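Side-chain contacts in ankyrin repeat and SOCS BOX protein 11 (Homo sapiens, PDB 4UUC), which serves as the substrate-recognition subunit of a cullin-5-RING ubiquitin ligase that marks proteins such as BIK for degradation, seen here as its ankyrin repeat domain: residues Gly65-Val68 with His69-Pro73; Met118-Leu121 with Leu122-Val126; Glu181-His184 with Leu185-Tyr189. All coordinates share one frame; numbering follows the deposited sequence.

Interaction 1. Residues Gly65-Val68 with His69-Pro73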
loop_
_atom_site.group_PDB
_atom_site.type_symbol
_atom_site.label_atom_id
_atom_site.label_comp_id
_atom_site.label_asym_id
_atom_site.label_seq_id
_atom_site.Cartn_x
_atom_site.Cartn_y
_atom_site.Cartn_z
ATOM N N GLY A 65 12.783 4.367 -11.709
ATOM C CA GLY A 65 13.739 3.276 -11.770
ATOM C C GLY A 65 13.231 2.026 -11.075
ATOM O O GLY A 65 12.601 2.108 -10.026
ATOM N N VAL A 66 13.515 0.866 -11.660
ATOM C CA VAL A 66 13.006 -0.405 -11.151
ATOM C C VAL A 66 14.144 -1.318 -10.710
ATOM O O VAL A 66 15.120 -1.507 -11.439
ATOM C CB VAL A 66 12.152 -1.128 -12.220
ATOM C CG1 VAL A 66 11.500 -2.365 -11.641
ATOM C CG2 VAL A 66 11.089 -0.190 -12.774
ATOM N N THR A 67 14.017 -1.874 -9.506
ATOM C CA THR A 67 14.989 -2.834 -8.992
ATOM C C THR A 67 14.731 -4.216 -9.588
ATOM O O THR A 67 13.709 -4.438 -10.237
ATOM C CB THR A 67 14.937 -2.950 -7.459
ATOM O OG1 THR A 67 13.741 -3.636 -7.073
ATOM C CG2 THR A 67 14.987 -1.573 -6.796
ATOM N N VAL A 68 15.653 -5.143 -9.348
ATOM C CA VAL A 68 15.511 -6.510 -9.842
ATOM C C VAL A 68 14.229 -7.153 -9.320
ATOM O O VAL A 68 13.644 -8.010 -9.980
ATOM C CB VAL A 68 16.725 -7.380 -9.439
ATOM C CG1 VAL A 68 16.483 -8.854 -9.763
ATOM C CG2 VAL A 68 17.982 -6.887 -10.139
ATOM N N HIS A 69 13.793 -6.731 -8.136
ATOM C CA HIS A 69 12.607 -7.301 -7.504
ATOM C C HIS A 69 11.325 -6.517 -7.813
ATOM O O HIS A 69 10.265 -6.811 -7.260
ATOM C CB HIS A 69 12.818 -7.380 -5.992
ATOM C CG HIS A 69 13.922 -8.308 -5.590
ATOM N ND1 HIS A 69 14.737 -8.071 -4.505
ATOM C CD2 HIS A 69 14.346 -9.476 -6.132
ATOM C CE1 HIS A 69 15.616 -9.052 -4.394
ATOM N NE2 HIS A 69 15.399 -9.917 -5.368
ATOM N N GLY A 70 11.425 -5.525 -8.697
ATOM C CA GLY A 70 10.255 -4.815 -9.192
ATOM C C GLY A 70 9.839 -3.633 -8.337
ATOM O O GLY A 70 8.696 -3.172 -8.415
ATOM N N ALA A 71 10.765 -3.130 -7.530
ATOM C CA ALA A 71 10.481 -1.995 -6.657
ATOM C C ALA A 71 10.850 -0.680 -7.334
ATOM O O ALA A 71 11.911 -0.558 -7.950
ATOM C CB ALA A 71 11.226 -2.141 -5.339
ATOM N N THR A 72 9.952 0.293 -7.218
ATOM C CA THR A 72 10.194 1.659 -7.662
ATOM C C THR A 72 10.430 2.550 -6.443
ATOM O O THR A 72 10.142 2.143 -5.313
ATOM C CB THR A 72 9.010 2.206 -8.471
ATOM O OG1 THR A 72 7.824 2.151 -7.669
ATOM C CG2 THR A 72 8.797 1.387 -9.744
ATOM N N PRO A 73 10.961 3.764 -6.659
ATOM C CA PRO A 73 11.089 4.690 -5.526
ATOM C C PRO A 73 9.747 4.933 -4.838
ATOM O O PRO A 73 9.705 5.038 -3.613
ATOM C CB PRO A 73 11.623 5.967 -6.175
ATOM C CG PRO A 73 12.386 5.474 -7.384
ATOM C CD PRO A 73 11.632 4.272 -7.872
#
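T67 and A71 pair across a tight beta turn, a local contact in the loop that leads from helix 50-58 to helix 73-80. The backbone of T67 takes part twice: its N donates to A71 O at 2.9 Å, in the plane of that carbonyl, while its O receives G70 N at 3.0 Å and closes a type I turn from T67 to G70. The T67 side chain adds a third bond. A chi1 of 72° puts OG1 between the backbone N and the carbonyl carbon, from where it accepts A71 N at 3.1 Å and, weakly, H69 N. A71 CB rests 3.4 Å from T67 OG1. With a G1-type bulge at G70, this type I turn makes the beta-hairpin loop of the ankyrin fold, which joins the second helix of one repeat to the first helix of the next; here it runs from the end of ANK 2 into ANK 3. G70 takes positive phi (88°), a backbone shape that glycine adopts readily, and V66 CG1 lies against G70 CA at 3.7 Å. Further along, V66 and T72 run side by side and touch through their CG2 methyls. G65 O receives a CA-H...O contact from T72 and meets P73 CD at 3.2 Å; it also accepts a hydrogen bond from H42 NE2, which ties the base of the loop to helix 40-46. T72 is the N-cap of the following helix, and its OG1 accepts F75 N.

Interaction 2. Residues Met118-Leu121 with Leu122-Val126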
loop_
_atom_site.group_PDB
_atom_site.type_symbol
_atom_site.label_atom_id
_atom_site.label_comp_id
_atom_site.label_asym_id
_atom_site.label_seq_id
_atom_site.Cartn_x
_atom_site.Cartn_y
_atom_site.Cartn_z
ATOM N N MET A 118 -1.939 6.464 0.988
ATOM C CA MET A 118 -3.047 5.886 0.228
ATOM C C MET A 118 -3.892 6.981 -0.428
ATOM O O MET A 118 -4.178 6.923 -1.625
ATOM C CB MET A 118 -3.917 5.020 1.144
ATOM C CG MET A 118 -5.063 4.284 0.457
ATOM S SD MET A 118 -6.281 3.635 1.635
ATOM C CE MET A 118 -7.080 5.150 2.163
ATOM N N GLU A 119 -4.277 7.982 0.356
ATOM C CA GLU A 119 -5.144 9.045 -0.140
ATOM C C GLU A 119 -4.480 9.857 -1.242
ATOM O O GLU A 119 -5.132 10.231 -2.214
ATOM C CB GLU A 119 -5.566 9.963 1.007
ATOM C CG GLU A 119 -6.506 9.293 1.992
ATOM C CD GLU A 119 -7.068 10.260 3.015
ATOM O OE1 GLU A 119 -7.486 11.369 2.621
ATOM O OE2 GLU A 119 -7.102 9.905 4.211
ATOM N N ILE A 120 -3.187 10.129 -1.093
ATOM C CA ILE A 120 -2.444 10.852 -2.118
ATOM C C ILE A 120 -2.461 10.078 -3.434
ATOM O O ILE A 120 -2.670 10.661 -4.497
ATOM C CB ILE A 120 -0.985 11.116 -1.684
ATOM C CG1 ILE A 120 -0.958 12.082 -0.497
ATOM C CG2 ILE A 120 -0.174 11.701 -2.844
ATOM C CD1 ILE A 120 0.399 12.204 0.175
ATOM N N LEU A 121 -2.247 8.767 -3.363
ATOM C CA LEU A 121 -2.240 7.938 -4.564
ATOM C C LEU A 121 -3.617 7.922 -5.228
ATOM O O LEU A 121 -3.725 7.982 -6.452
ATOM C CB LEU A 121 -1.799 6.511 -4.236
ATOM C CG LEU A 121 -0.325 6.339 -3.852
ATOM C CD1 LEU A 121 -0.078 4.934 -3.322
ATOM C CD2 LEU A 121 0.585 6.630 -5.032
ATOM N N LEU A 122 -4.668 7.832 -4.420
ATOM C CA LEU A 122 -6.025 7.872 -4.948
ATOM C C LEU A 122 -6.314 9.234 -5.579
ATOM O O LEU A 122 -6.981 9.318 -6.612
ATOM C CB LEU A 122 -7.038 7.565 -3.843
ATOM C CG LEU A 122 -6.988 6.131 -3.304
ATOM C CD1 LEU A 122 -7.944 5.971 -2.127
ATOM C CD2 LEU A 122 -7.298 5.101 -4.401
ATOM N N ALA A 123 -5.796 10.295 -4.969
ATOM C CA ALA A 123 -5.950 11.638 -5.521
ATOM C C ALA A 123 -5.203 11.770 -6.849
ATOM O O ALA A 123 -5.526 12.633 -7.667
ATOM C CB ALA A 123 -5.460 12.680 -4.526
ATOM N N ASN A 124 -4.210 10.909 -7.061
ATOM C CA ASN A 124 -3.452 10.902 -8.305
ATOM C C ASN A 124 -3.939 9.803 -9.249
ATOM O O ASN A 124 -3.188 9.302 -10.088
ATOM C CB ASN A 124 -1.958 10.757 -8.007
ATOM C CG ASN A 124 -1.340 12.061 -7.530
ATOM O OD1 ASN A 124 -0.696 12.770 -8.300
ATOM N ND2 ASN A 124 -1.557 12.394 -6.263
ATOM N N ASN A 125 -5.209 9.439 -9.080
ATOM C CA ASN A 125 -5.955 8.612 -10.029
ATOM C C ASN A 125 -5.519 7.148 -10.114
ATOM O O ASN A 125 -5.654 6.515 -11.161
ATOM C CB ASN A 125 -5.896 9.246 -11.424
ATOM C CG ASN A 125 -6.453 10.659 -11.440
ATOM O OD1 ASN A 125 -5.785 11.603 -11.865
ATOM N ND2 ASN A 125 -7.682 10.812 -10.962
ATOM N N VAL A 126 -5.024 6.599 -9.010
ATOM C CA VAL A 126 -4.886 5.152 -8.901
ATOM C C VAL A 126 -6.291 4.563 -8.733
ATOM O O VAL A 126 -7.095 5.090 -7.967
ATOM C CB VAL A 126 -3.984 4.737 -7.715
ATOM C CG1 VAL A 126 -4.003 3.221 -7.523
ATOM C CG2 VAL A 126 -2.552 5.225 -7.931
#
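M118-L121 and L122-V126 are one continuous run, the last turn of helix 115-123 and the residues that leave it. L122 N donates to M118 O at 3.0 Å and A123 N to E119 O at 2.8 Å in regular helical fashion, whereas N124 N, on the first residue off the helix, makes two weak bonds, to I120 O and L121 O. The N124 side chain adds a firmer bond to the first of these carbonyls: the amide turns back beside the I120 side chain and ND2 reaches I120 O at 2.7 Å. That bond is nearly straight, 168° at the hydrogen, and the acceptor lies close to the N124 amide plane, though ND2 itself is tilted 35° from the plane of the carbonyl. Alongside, I120 CG2 comes within 3.8 Å of ND2, and L90 of helix 83-91 touches both residues. On another side of the helix M118 CG meets L122 CD1 at 4.2 Å, and both side chains pack on I106 and L154 of the neighbouring helices. V126 folds back under the helix end; with chi1 at 173° its CG1 is anti to the backbone N, which leaves CG2 beside that N, where it meets L121 CB at 4.0 Å and also lies against L121 O. E119 leads away from this junction to a salt bridge with R115. N125 has positive phi, and around it V126 N bonds to L121 O at 3.2 Å and N125 N to L122 O. These paired bonds form a Schellman motif, which here ends the second helix of ANK 4.

Interaction 3. Residues Glu181-His184 with Leu185-Tyr189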
loop_
_atom_site.group_PDB
_atom_site.type_symbol
_atom_site.label_atom_id
_atom_site.label_comp_id
_atom_site.label_asym_id
_atom_site.label_seq_id
_atom_site.Cartn_x
_atom_site.Cartn_y
_atom_site.Cartn_z
ATOM N N GLU A 181 -14.869 -3.569 14.396
ATOM C CA GLU A 181 -15.212 -2.310 13.734
ATOM C C GLU A 181 -15.242 -2.477 12.209
ATOM O O GLU A 181 -16.128 -1.943 11.540
ATOM C CB GLU A 181 -14.241 -1.200 14.142
ATOM C CG GLU A 181 -14.527 -0.674 15.551
ATOM C CD GLU A 181 -13.689 0.535 15.947
ATOM O OE1 GLU A 181 -12.480 0.575 15.626
ATOM O OE2 GLU A 181 -14.251 1.449 16.588
ATOM N N VAL A 182 -14.299 -3.244 11.674
ATOM C CA VAL A 182 -14.244 -3.500 10.236
ATOM C C VAL A 182 -15.476 -4.280 9.753
ATOM O O VAL A 182 -16.024 -3.984 8.690
ATOM C CB VAL A 182 -12.953 -4.261 9.870
ATOM C CG1 VAL A 182 -12.995 -4.766 8.426
ATOM C CG2 VAL A 182 -11.744 -3.367 10.082
ATOM N N ILE A 183 -15.907 -5.271 10.530
ATOM C CA ILE A 183 -17.100 -6.045 10.194
ATOM C C ILE A 183 -18.320 -5.131 10.049
ATOM O O ILE A 183 -19.055 -5.217 9.060
ATOM C CB ILE A 183 -17.393 -7.130 11.262
ATOM C CG1 ILE A 183 -16.236 -8.130 11.354
ATOM C CG2 ILE A 183 -18.697 -7.868 10.955
ATOM C CD1 ILE A 183 -16.045 -9.008 10.119
ATOM N N HIS A 184 -18.541 -4.253 11.022
ATOM C CA HIS A 184 -19.722 -3.388 10.981
ATOM C C HIS A 184 -19.620 -2.335 9.876
ATOM O O HIS A 184 -20.623 -1.994 9.246
ATOM C CB HIS A 184 -19.947 -2.717 12.340
ATOM C CG HIS A 184 -20.402 -3.666 13.404
ATOM N ND1 HIS A 184 -21.493 -4.495 13.240
ATOM C CD2 HIS A 184 -19.915 -3.925 14.640
ATOM C CE1 HIS A 184 -21.658 -5.222 14.332
ATOM N NE2 HIS A 184 -20.714 -4.895 15.196
ATOM N N LEU A 185 -18.413 -1.834 9.626
ATOM C CA LEU A 185 -18.201 -0.872 8.546
ATOM C C LEU A 185 -18.536 -1.485 7.189
ATOM O O LEU A 185 -19.236 -0.869 6.388
ATOM C CB LEU A 185 -16.758 -0.364 8.542
ATOM C CG LEU A 185 -16.422 0.784 9.500
ATOM C CD1 LEU A 185 -14.915 0.953 9.614
ATOM C CD2 LEU A 185 -17.058 2.076 9.040
ATOM N N LEU A 186 -18.020 -2.683 6.921
ATOM C CA LEU A 186 -18.326 -3.380 5.676
ATOM C C LEU A 186 -19.826 -3.635 5.535
ATOM O O LEU A 186 -20.414 -3.399 4.477
ATOM C CB LEU A 186 -17.575 -4.712 5.596
ATOM C CG LEU A 186 -16.065 -4.648 5.367
ATOM C CD1 LEU A 186 -15.485 -6.055 5.417
ATOM C CD2 LEU A 186 -15.732 -3.980 4.045
ATOM N N THR A 187 -20.435 -4.135 6.602
ATOM C CA THR A 187 -21.861 -4.419 6.597
ATOM C C THR A 187 -22.668 -3.139 6.367
ATOM O O THR A 187 -23.622 -3.134 5.583
ATOM C CB THR A 187 -22.301 -5.077 7.912
ATOM O OG1 THR A 187 -21.561 -6.286 8.112
ATOM C CG2 THR A 187 -23.790 -5.398 7.881
ATOM N N ASP A 188 -22.278 -2.059 7.041
ATOM C CA ASP A 188 -22.960 -0.772 6.885
ATOM C C ASP A 188 -22.919 -0.278 5.439
ATOM O O ASP A 188 -23.822 0.438 4.998
ATOM C CB ASP A 188 -22.340 0.301 7.785
ATOM C CG ASP A 188 -22.648 0.096 9.260
ATOM O OD1 ASP A 188 -23.577 -0.669 9.596
ATOM O OD2 ASP A 188 -21.957 0.724 10.087
ATOM N N TYR A 189 -21.866 -0.651 4.713
ATOM C CA TYR A 189 -21.686 -0.230 3.328
ATOM C C TYR A 189 -22.139 -1.296 2.328
ATOM O O TYR A 189 -21.793 -1.243 1.146
ATOM C CB TYR A 189 -20.222 0.146 3.080
ATOM C CG TYR A 189 -19.922 1.587 3.405
ATOM C CD1 TYR A 189 -19.565 1.972 4.688
ATOM C CD2 TYR A 189 -20.010 2.569 2.427
ATOM C CE1 TYR A 189 -19.296 3.291 4.990
ATOM C CE2 TYR A 189 -19.743 3.892 2.720
ATOM C CZ TYR A 189 -19.387 4.247 3.999
ATOM O OH TYR A 189 -19.121 5.562 4.287
#
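T187 and I183 meet one helical turn apart on helix 180-188, the second helix of ANK 6 in the ankyrin stack. I183 O is gripped twice: T187 N donates to it at 3.0 Å, and the hydroxyl T187 OG1 donates at 2.9 Å, the two donors approaching from opposite faces of the carbonyl plane. The hydroxyl can fold back this far because chi1 of -58° sets OG1 beside its own backbone N. One residue earlier in the sequence, and so on another flank, V182 and L186 lie side by side, with V182 CG1 touching L186 CD1 at 4.1 Å; L186 CG also rests on V182 O, whose regular helical partner is L186 N. Both side chains are buried against A174 of helix 170-175, the first helix of the same repeat, and L186 reaches L171 there as well. L185 lies over E181 O, with CG at 3.4 Å, and extends to V148 of helix 148-156 in the preceding repeat. I183 and H184 pack on A216 of helix 212-220. R220 of that helix binds two polar ends: NH1 donates to H184 ND1, and NH2 forms a salt bridge with D188 OD1. One arginine thus links a histidine and a carboxylate that stand a turn apart and probably offsets the negative charge of D188. The D188 carboxylate lies close over H184 O, itself an acceptor, with CG at 2.9 Å, while the backbone D188 N donates to that same oxygen at 2.8 Å.

The three contacts follow one another along the chain and mark successive places in the ankyrin stack. Interaction 1 lies in the loop between ANK 2 and ANK 3, whereas interactions 2 and 3 lie on the second helices of ANK 4 and ANK 6. None touches another: the centres of interactions 1 and 2 are about 20 Å apart, those of 2 and 3 about 23 Å, and those of 1 and 3, on opposite sides of the chain's centre, about 36 Å. Helices lie between them; helix 148-156, for one, packs on both 118-126 and 181-189. Linkers and helices of this kind build the elongated ankyrin domain, which probably carries the substrate-binding surface of the ligase.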